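Local coordinates for ribulose bisphosphate carboxylase (Pyrococcus horikoshii, PDB 2D69), which probably catalyses the addition of carbon dioxide and water to ribulose 1,5-bisphosphate, giving two molecules of 3-phosphoglycerate in an archaeal AMP degradation pathway, at residues A[227-239]-A[262-274]. Residues are numbered along the deposited sequence; the frame is centred on the assembly and turned at random.
Sequences ITGPVNIMEKRAE and QYMREVTEDLGLA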
loop_
_atom_site.group_PDB
_atom_site.type_symbol
_atom_site.label_atom_id
_atom_site.label_comp_id
_atom_site.label_asym_id
_atom_site.label_seq_id
_atom_site.Cartn_x
_atom_site.Cartn_y
_atom_site.Cartn_z
ATOM N N ILE A 227 -14.368 -10.526 22.063
ATOM C CA ILE A 227 -13.276 -10.449 21.064
ATOM C C ILE A 227 -11.925 -10.825 21.681
ATOM O O ILE A 227 -10.901 -10.752 21.033
ATOM C CB ILE A 227 -13.155 -9.054 20.474
ATOM C CG1 ILE A 227 -12.733 -8.020 21.503
ATOM C CG2 ILE A 227 -14.547 -8.549 19.868
ATOM C CD1 ILE A 227 -12.179 -6.728 20.846
ATOM N N THR A 228 -11.936 -11.200 22.938
ATOM C CA THR A 228 -10.706 -11.548 23.646
ATOM C C THR A 228 -9.904 -12.597 22.841
ATOM O O THR A 228 -10.468 -13.548 22.291
ATOM C CB THR A 228 -11.042 -12.117 25.002
ATOM O OG1 THR A 228 -11.814 -11.197 25.751
ATOM C CG2 THR A 228 -9.803 -12.365 25.841
ATOM N N GLY A 229 -8.586 -12.366 22.794
ATOM C CA GLY A 229 -7.625 -13.155 22.062
ATOM C C GLY A 229 -6.233 -12.469 22.052
ATOM O O GLY A 229 -6.061 -11.373 22.575
ATOM N N PRO A 230 -5.265 -13.107 21.398
ATOM C CA PRO A 230 -4.014 -12.445 20.989
ATOM C C PRO A 230 -4.391 -11.139 20.299
ATOM O O PRO A 230 -5.385 -11.132 19.577
ATOM C CB PRO A 230 -3.423 -13.413 19.970
ATOM C CG PRO A 230 -4.009 -14.739 20.311
ATOM C CD PRO A 230 -5.312 -14.519 20.979
ATOM N N VAL A 231 -3.615 -10.082 20.509
ATOM C CA VAL A 231 -4.072 -8.729 20.177
ATOM C C VAL A 231 -4.479 -8.550 18.709
ATOM O O VAL A 231 -5.454 -7.867 18.414
ATOM C CB VAL A 231 -3.067 -7.566 20.462
ATOM C CG1 VAL A 231 -3.842 -6.412 21.070
ATOM C CG2 VAL A 231 -1.983 -7.936 21.322
ATOM N N ASN A 232 -3.710 -9.113 17.791
ATOM C CA ASN A 232 -4.038 -8.983 16.391
ATOM C C ASN A 232 -5.407 -9.571 16.084
ATOM O O ASN A 232 -6.189 -9.001 15.302
ATOM C CB ASN A 232 -2.958 -9.590 15.481
ATOM C CG ASN A 232 -2.751 -11.069 15.714
ATOM O OD1 ASN A 232 -2.872 -11.839 14.792
ATOM N ND2 ASN A 232 -2.491 -11.474 16.948
ATOM N N ILE A 233 -5.686 -10.719 16.696
ATOM C CA ILE A 233 -6.974 -11.372 16.549
ATOM C C ILE A 233 -8.067 -10.472 17.125
ATOM O O ILE A 233 -9.095 -10.331 16.493
ATOM C CB ILE A 233 -7.025 -12.770 17.297
ATOM C CG1 ILE A 233 -5.881 -13.712 16.862
ATOM C CG2 ILE A 233 -8.422 -13.403 17.166
ATOM C CD1 ILE A 233 -5.681 -13.882 15.453
ATOM N N MET A 234 -7.849 -9.883 18.314
ATOM C CA MET A 234 -8.874 -9.034 18.949
ATOM C C MET A 234 -9.173 -7.871 18.013
ATOM O O MET A 234 -10.325 -7.523 17.841
ATOM C CB MET A 234 -8.450 -8.399 20.283
ATOM C CG MET A 234 -8.207 -9.301 21.403
ATOM S SD MET A 234 -8.653 -8.466 22.994
ATOM C CE MET A 234 -7.064 -7.756 23.197
ATOM N N GLU A 235 -8.118 -7.296 17.403
ATOM C CA GLU A 235 -8.284 -6.200 16.469
ATOM C C GLU A 235 -9.099 -6.583 15.271
ATOM O O GLU A 235 -10.026 -5.829 14.915
ATOM C CB GLU A 235 -6.939 -5.615 16.011
ATOM C CG GLU A 235 -7.021 -4.620 14.870
ATOM C CD GLU A 235 -5.754 -3.775 14.702
ATOM O OE1 GLU A 235 -4.660 -4.176 15.147
ATOM O OE2 GLU A 235 -5.845 -2.661 14.168
ATOM N N LYS A 236 -8.785 -7.701 14.637
ATOM C CA LYS A 236 -9.563 -8.174 13.466
ATOM C C LYS A 236 -11.035 -8.419 13.853
ATOM O O LYS A 236 -11.950 -8.129 13.105
ATOM C CB LYS A 236 -8.922 -9.428 12.861
ATOM C CG LYS A 236 -7.587 -9.172 12.058
ATOM C CD LYS A 236 -6.778 -10.487 11.787
ATOM C CE LYS A 236 -5.336 -10.260 11.158
ATOM N NZ LYS A 236 -4.277 -11.297 11.626
ATOM N N ARG A 237 -11.262 -8.925 15.066
ATOM C CA ARG A 237 -12.626 -9.266 15.486
ATOM C C ARG A 237 -13.433 -7.970 15.765
ATOM O O ARG A 237 -14.594 -7.847 15.367
ATOM C CB ARG A 237 -12.591 -10.217 16.678
ATOM C CG ARG A 237 -12.244 -11.655 16.283
ATOM C CD ARG A 237 -12.100 -12.665 17.464
ATOM N NE ARG A 237 -11.644 -13.906 16.875
ATOM C CZ ARG A 237 -11.231 -15.009 17.500
ATOM N NH1 ARG A 237 -10.769 -16.007 16.755
ATOM N NH2 ARG A 237 -11.212 -15.104 18.812
ATOM N N ALA A 238 -12.777 -6.980 16.381
ATOM C CA ALA A 238 -13.381 -5.634 16.559
ATOM C C ALA A 238 -13.767 -5.050 15.228
ATOM O O ALA A 238 -14.907 -4.563 15.048
ATOM C CB ALA A 238 -12.438 -4.698 17.361
ATOM N N GLU A 239 -12.898 -5.185 14.223
ATOM C CA GLU A 239 -13.256 -4.653 12.884
ATOM C C GLU A 239 -14.463 -5.364 12.292
ATOM O O GLU A 239 -15.383 -4.741 11.652
ATOM C CB GLU A 239 -12.042 -4.788 11.912
ATOM C CG GLU A 239 -10.851 -3.899 12.267
ATOM C CD GLU A 239 -9.600 -4.138 11.402
ATOM O OE1 GLU A 239 -9.462 -5.220 10.811
ATOM O OE2 GLU A 239 -8.743 -3.248 11.318
ATOM N N GLN A 262 -4.614 -0.956 26.073
ATOM C CA GLN A 262 -4.301 0.413 25.676
ATOM C C GLN A 262 -4.359 0.500 24.172
ATOM O O GLN A 262 -4.906 1.451 23.598
ATOM C CB GLN A 262 -2.941 0.859 26.210
ATOM C CG GLN A 262 -2.910 1.141 27.652
ATOM C CD GLN A 262 -1.860 2.184 28.002
ATOM O OE1 GLN A 262 -0.845 1.861 28.583
ATOM N NE2 GLN A 262 -2.091 3.406 27.618
ATOM N N TYR A 263 -3.837 -0.502 23.493
ATOM C CA TYR A 263 -3.917 -0.443 22.038
ATOM C C TYR A 263 -5.341 -0.601 21.536
ATOM O O TYR A 263 -5.783 0.104 20.573
ATOM C CB TYR A 263 -2.966 -1.474 21.426
ATOM C CG TYR A 263 -3.131 -1.567 19.928
ATOM C CD1 TYR A 263 -2.766 -0.488 19.107
ATOM C CD2 TYR A 263 -3.701 -2.666 19.338
ATOM C CE1 TYR A 263 -2.921 -0.530 17.733
ATOM C CE2 TYR A 263 -3.864 -2.714 17.953
ATOM C CZ TYR A 263 -3.469 -1.636 17.163
ATOM O OH TYR A 263 -3.616 -1.682 15.811
ATOM N N MET A 264 -6.100 -1.509 22.165
ATOM C CA MET A 264 -7.498 -1.722 21.745
ATOM C C MET A 264 -8.334 -0.494 21.921
ATOM O O MET A 264 -9.216 -0.256 21.138
ATOM C CB MET A 264 -8.133 -2.965 22.459
ATOM C CG MET A 264 -7.601 -4.311 21.931
ATOM S SD MET A 264 -7.887 -4.486 20.148
ATOM C CE MET A 264 -9.638 -4.219 19.933
ATOM N N ARG A 265 -7.984 0.343 22.886
ATOM C CA ARG A 265 -8.656 1.605 23.057
ATOM C C ARG A 265 -8.446 2.531 21.841
ATOM O O ARG A 265 -9.352 3.261 21.495
ATOM C CB ARG A 265 -8.175 2.300 24.352
ATOM C CG ARG A 265 -8.752 3.719 24.587
ATOM C CD ARG A 265 -10.243 3.729 24.880
ATOM N NE ARG A 265 -10.767 5.098 25.038
ATOM C CZ ARG A 265 -11.161 5.882 24.037
ATOM N NH1 ARG A 265 -11.155 5.462 22.760
ATOM N NH2 ARG A 265 -11.606 7.110 24.289
ATOM N N GLU A 266 -7.272 2.488 21.193
ATOM C CA GLU A 266 -7.055 3.216 19.925
ATOM C C GLU A 266 -7.823 2.608 18.811
ATOM O O GLU A 266 -8.441 3.318 18.000
ATOM C CB GLU A 266 -5.557 3.317 19.526
ATOM C CG GLU A 266 -4.691 3.934 20.588
ATOM C CD GLU A 266 -5.249 5.282 20.984
ATOM O OE1 GLU A 266 -5.444 5.499 22.191
ATOM O OE2 GLU A 266 -5.571 6.104 20.079
ATOM N N VAL A 267 -7.837 1.289 18.753
ATOM C CA VAL A 267 -8.691 0.600 17.741
ATOM C C VAL A 267 -10.161 0.987 17.817
ATOM O O VAL A 267 -10.786 1.332 16.802
ATOM C CB VAL A 267 -8.553 -0.924 17.866
ATOM C CG1 VAL A 267 -9.466 -1.617 16.896
ATOM C CG2 VAL A 267 -7.118 -1.345 17.544
ATOM N N THR A 268 -10.717 0.911 19.019
ATOM C CA THR A 268 -12.115 1.239 19.222
ATOM C C THR A 268 -12.461 2.699 19.008
ATOM O O THR A 268 -13.607 3.020 18.620
ATOM C CB THR A 268 -12.664 0.732 20.603
ATOM O OG1 THR A 268 -11.960 1.307 21.733
ATOM C CG2 THR A 268 -12.535 -0.785 20.735
ATOM N N GLU A 269 -11.505 3.585 19.248
ATOM C CA GLU A 269 -11.639 5.013 18.907
ATOM C C GLU A 269 -11.866 5.164 17.431
ATOM O O GLU A 269 -12.594 6.043 16.996
ATOM C CB GLU A 269 -10.360 5.801 19.310
ATOM C CG GLU A 269 -10.413 7.315 19.030
ATOM C CD GLU A 269 -11.450 8.046 19.879
ATOM O OE1 GLU A 269 -11.920 7.488 20.886
ATOM O OE2 GLU A 269 -11.809 9.180 19.542
ATOM N N ASP A 270 -11.208 4.343 16.630
ATOM C CA ASP A 270 -11.393 4.457 15.188
ATOM C C ASP A 270 -12.688 3.841 14.676
ATOM O O ASP A 270 -13.173 4.232 13.639
ATOM C CB ASP A 270 -10.207 3.840 14.436
ATOM C CG ASP A 270 -8.966 4.697 14.502
ATOM O OD1 ASP A 270 -9.095 5.923 14.780
ATOM O OD2 ASP A 270 -7.841 4.193 14.287
ATOM N N LEU A 271 -13.226 2.865 15.389
ATOM C CA LEU A 271 -14.362 2.101 14.888
ATOM C C LEU A 271 -15.702 2.444 15.542
ATOM O O LEU A 271 -16.701 1.861 15.201
ATOM C CB LEU A 271 -14.083 0.615 15.065
ATOM C CG LEU A 271 -12.856 0.020 14.374
ATOM C CD1 LEU A 271 -12.668 -1.378 14.790
ATOM C CD2 LEU A 271 -13.020 0.073 12.852
ATOM N N GLY A 272 -15.729 3.377 16.483
ATOM C CA GLY A 272 -16.959 3.688 17.206
ATOM C C GLY A 272 -17.531 2.615 18.135
ATOM O O GLY A 272 -18.738 2.434 18.222
ATOM N N LEU A 273 -16.651 1.874 18.810
ATOM C CA LEU A 273 -17.060 0.782 19.655
ATOM C C LEU A 273 -16.900 1.135 21.149
ATOM O O LEU A 273 -15.815 1.579 21.553
ATOM C CB LEU A 273 -16.156 -0.421 19.326
ATOM C CG LEU A 273 -16.258 -0.995 17.906
ATOM C CD1 LEU A 273 -15.171 -2.022 17.670
ATOM C CD2 LEU A 273 -17.631 -1.644 17.694
ATOM N N ALA A 274 -17.956 0.906 21.949
ATOM C CA ALA A 274 -17.845 0.912 23.420
ATOM C C ALA A 274 -17.197 -0.393 23.878
ATOM O O ALA A 274 -17.389 -1.429 23.243
ATOM C CB ALA A 274 -19.157 1.058 24.029
#
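Met-264 is the knob that helix 262-271 pushes into helix 231-239, filling a hole made by Val-231, Met-234, Glu-235 and Ala-238. From CB the chain bends at chi2 and again at chi3. Met-264 CG lies 3.7 Å from CE of Met-234. Met-264 SD comes next, 4.0 Å from CB of Met-234 and close to the backbone N of Glu-235. Met-264 CE, at the end, meets CD1 of Ile-227 tip to tip at 3.7 Å and rests against CB of Ala-238. The two helices are neighbours on the outside of the alpha/beta barrel, one following strand 222-224 and the other strand 248-252; they run nearly parallel, 17° apart, and Met-234 and Ile-227 also pack on strand 248-252. Further along, CD1 of Leu-273 covers the same Ala-238 CB (3.8 Å), while CD1 of Leu-271 sits over the backbone of Glu-239. On the other flank Glu-235, with CG anti to its N (chi1 171°), stretches across to Tyr-263, whose OH donates to Glu-235 OE1 at 2.8 Å; Glu-235 OE2 lies almost as near, 2.9 Å from Tyr-263 OH. OE1 lies at the ring edge and is met on its syn side but somewhat out of the carboxylate plane, with carboxylate and ring planes 65° apart. A phenylalanine at Tyr-263 would probably leave the Glu-235 carboxylate without this donor and freer to turn. That ring also packs on Asn-232 of a second subunit.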